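DNA mismatch repair protein MutS (Thermus aquaticus, PDB 1EWQ) binds mismatched DNA in mismatch repair, probably carrying out the recognition step, and has a weak ATPase activity. Local coordinates at residues W291-L297 / L601-V605. Numbering follows the deposited sequence.
Sequences WLRHPLL and LLAQV
V605 lies over the last turn of helix 282-293, its CG2 3.2 Å from W291 O, 3.7 Å from L292 CA and 3.8 Å from L292 CD2. The contact joins the C-terminal ends of two helices from different parts of MutS: helix 282-293 of domain III and helix 589-603 of domain V, the P-loop ATPase; the latter helix follows the predicted ATP-binding loop, and its C-terminal end meets domain III. Both segments leave helical geometry at the first residue after the helix. H294 (phi/psi -132/84) turns the first into an extended run through P295 and L296 (-63/149, -79/161), whereas Q604 (-82/10) and V605 (-113/-12) continue the second as a tight turn, with V605 N hydrogen-bonded to L602 O at 3.1 Å. P295 and V605 set the register, their CA atoms 5.0 Å apart. The P295 ring, C-gamma exo, packs through CG on L601 CD1 at 3.4 Å; L601 is t at chi1 and p at chi2. L272 and F273 of helix 272-276 border this buried apolar patch. Beside it, Q604 (chi1 m, chi2 t) pairs with L296 through both backbone and side chain: L296 N donates to Q604 O at 2.9 Å, and Q604 NE2, also hydrogen-bonded to F619 O, donates to L296 O at 3.1 Å, with an N-H...O angle of 160°.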
loop_
_atom_site.group_PDB
_atom_site.type_symbol
_atom_site.label_atom_id
_atom_site.label_comp_id
_atom_site.label_asym_id
_atom_site.label_seq_id
_atom_site.Cartn_x
_atom_site.Cartn_y
_atom_site.Cartn_z
ATOM N N TRP C 291 21.267 -2.176 -21.198
ATOM C CA TRP C 291 21.449 -1.430 -22.440
ATOM C C TRP C 291 20.634 -0.143 -22.385
ATOM O O TRP C 291 21.101 0.907 -22.804
ATOM C CB TRP C 291 21.025 -2.275 -23.651
ATOM C CG TRP C 291 22.000 -3.388 -23.998
ATOM C CD1 TRP C 291 23.115 -3.755 -23.295
ATOM C CD2 TRP C 291 21.934 -4.263 -25.132
ATOM N NE1 TRP C 291 23.748 -4.804 -23.923
ATOM C CE2 TRP C 291 23.044 -5.135 -25.051
ATOM C CE3 TRP C 291 21.044 -4.391 -26.211
ATOM C CZ2 TRP C 291 23.288 -6.127 -26.008
ATOM C CZ3 TRP C 291 21.289 -5.378 -27.168
ATOM C CH2 TRP C 291 22.404 -6.232 -27.056
ATOM N N LEU C 292 19.412 -0.230 -21.873
ATOM C CA LEU C 292 18.577 0.960 -21.749
ATOM C C LEU C 292 19.170 1.926 -20.712
ATOM O O LEU C 292 19.090 3.139 -20.875
ATOM C CB LEU C 292 17.149 0.574 -21.345
ATOM C CG LEU C 292 16.216 0.083 -22.458
ATOM C CD1 LEU C 292 14.943 -0.487 -21.839
ATOM C CD2 LEU C 292 15.875 1.231 -23.401
ATOM N N ARG C 293 19.763 1.386 -19.649
ATOM C CA ARG C 293 20.358 2.226 -18.602
ATOM C C ARG C 293 21.478 3.103 -19.189
ATOM O O ARG C 293 21.618 4.272 -18.836
ATOM C CB ARG C 293 20.945 1.353 -17.472
ATOM C CG ARG C 293 20.806 1.946 -16.079
ATOM C CD ARG C 293 21.827 1.392 -15.081
ATOM N NE ARG C 293 21.911 -0.068 -15.055
ATOM C CZ ARG C 293 20.885 -0.873 -14.827
ATOM N NH1 ARG C 293 19.682 -0.358 -14.614
ATOM N NH2 ARG C 293 21.067 -2.187 -14.788
ATOM N N HIS C 294 22.273 2.521 -20.084
ATOM C CA HIS C 294 23.389 3.231 -20.713
ATOM C C HIS C 294 23.423 3.054 -22.229
ATOM O O HIS C 294 24.123 2.177 -22.737
ATOM C CB HIS C 294 24.717 2.730 -20.137
ATOM C CG HIS C 294 24.889 3.012 -18.678
ATOM N ND1 HIS C 294 25.428 4.188 -18.204
ATOM C CD2 HIS C 294 24.560 2.285 -17.589
ATOM C CE1 HIS C 294 25.423 4.173 -16.884
ATOM N NE2 HIS C 294 24.901 3.028 -16.487
ATOM N N PRO C 295 22.652 3.871 -22.969
ATOM C CA PRO C 295 22.647 3.764 -24.435
ATOM C C PRO C 295 24.056 4.082 -24.932
ATOM O O PRO C 295 24.763 4.886 -24.323
ATOM C CB PRO C 295 21.634 4.833 -24.872
ATOM C CG PRO C 295 20.711 4.953 -23.660
ATOM C CD PRO C 295 21.669 4.864 -22.494
ATOM N N LEU C 296 24.453 3.467 -26.042
ATOM C CA LEU C 296 25.786 3.666 -26.617
ATOM C C LEU C 296 25.941 4.962 -27.429
ATOM O O LEU C 296 24.966 5.564 -27.865
ATOM C CB LEU C 296 26.139 2.473 -27.522
ATOM C CG LEU C 296 25.901 1.055 -26.989
ATOM C CD1 LEU C 296 26.318 0.044 -28.056
ATOM C CD2 LEU C 296 26.684 0.822 -25.700
ATOM N N LEU C 297 27.189 5.375 -27.624
ATOM C CA LEU C 297 27.510 6.573 -28.398
ATOM C C LEU C 297 28.263 6.161 -29.668
ATOM O O LEU C 297 28.543 6.992 -30.528
ATOM C CB LEU C 297 28.417 7.504 -27.590
ATOM C CG LEU C 297 27.948 8.022 -26.231
ATOM C CD1 LEU C 297 29.069 8.853 -25.580
ATOM C CD2 LEU C 297 26.699 8.857 -26.425
ATOM N N LEU C 601 16.283 7.207 -28.073
ATOM C CA LEU C 601 16.699 6.288 -27.016
ATOM C C LEU C 601 16.749 4.860 -27.540
ATOM O O LEU C 601 17.714 4.131 -27.299
ATOM C CB LEU C 601 15.730 6.365 -25.840
ATOM C CG LEU C 601 15.935 5.405 -24.660
ATOM C CD1 LEU C 601 17.409 5.290 -24.291
ATOM C CD2 LEU C 601 15.121 5.922 -23.476
ATOM N N LEU C 602 15.700 4.466 -28.262
ATOM C CA LEU C 602 15.620 3.119 -28.817
ATOM C C LEU C 602 16.729 2.859 -29.836
ATOM O O LEU C 602 17.340 1.794 -29.840
ATOM C CB LEU C 602 14.243 2.891 -29.456
ATOM C CG LEU C 602 13.048 2.811 -28.496
ATOM C CD1 LEU C 602 11.741 2.740 -29.291
ATOM C CD2 LEU C 602 13.195 1.593 -27.605
ATOM N N ALA C 603 16.992 3.829 -30.703
ATOM C CA ALA C 603 18.049 3.658 -31.696
ATOM C C ALA C 603 19.423 3.493 -31.043
ATOM O O ALA C 603 20.251 2.701 -31.505
ATOM C CB ALA C 603 18.078 4.845 -32.642
ATOM N N GLN C 604 19.678 4.236 -29.971
ATOM C CA GLN C 604 20.982 4.142 -29.331
ATOM C C GLN C 604 21.128 2.968 -28.378
ATOM O O GLN C 604 22.126 2.822 -27.654
ATOM C CB GLN C 604 21.339 5.489 -28.690
ATOM C CG GLN C 604 21.742 6.484 -29.804
ATOM C CD GLN C 604 22.118 7.858 -29.315
ATOM O OE1 GLN C 604 21.328 8.795 -29.423
ATOM N NE2 GLN C 604 23.330 7.996 -28.771
ATOM N N VAL C 605 20.138 2.093 -28.441
ATOM C CA VAL C 605 20.137 0.884 -27.652
ATOM C C VAL C 605 20.279 -0.263 -28.659
ATOM O O VAL C 605 20.554 -1.413 -28.302
ATOM C CB VAL C 605 18.832 0.811 -26.807
ATOM C CG1 VAL C 605 18.080 -0.488 -27.039
ATOM C CG2 VAL C 605 19.184 1.017 -25.352
#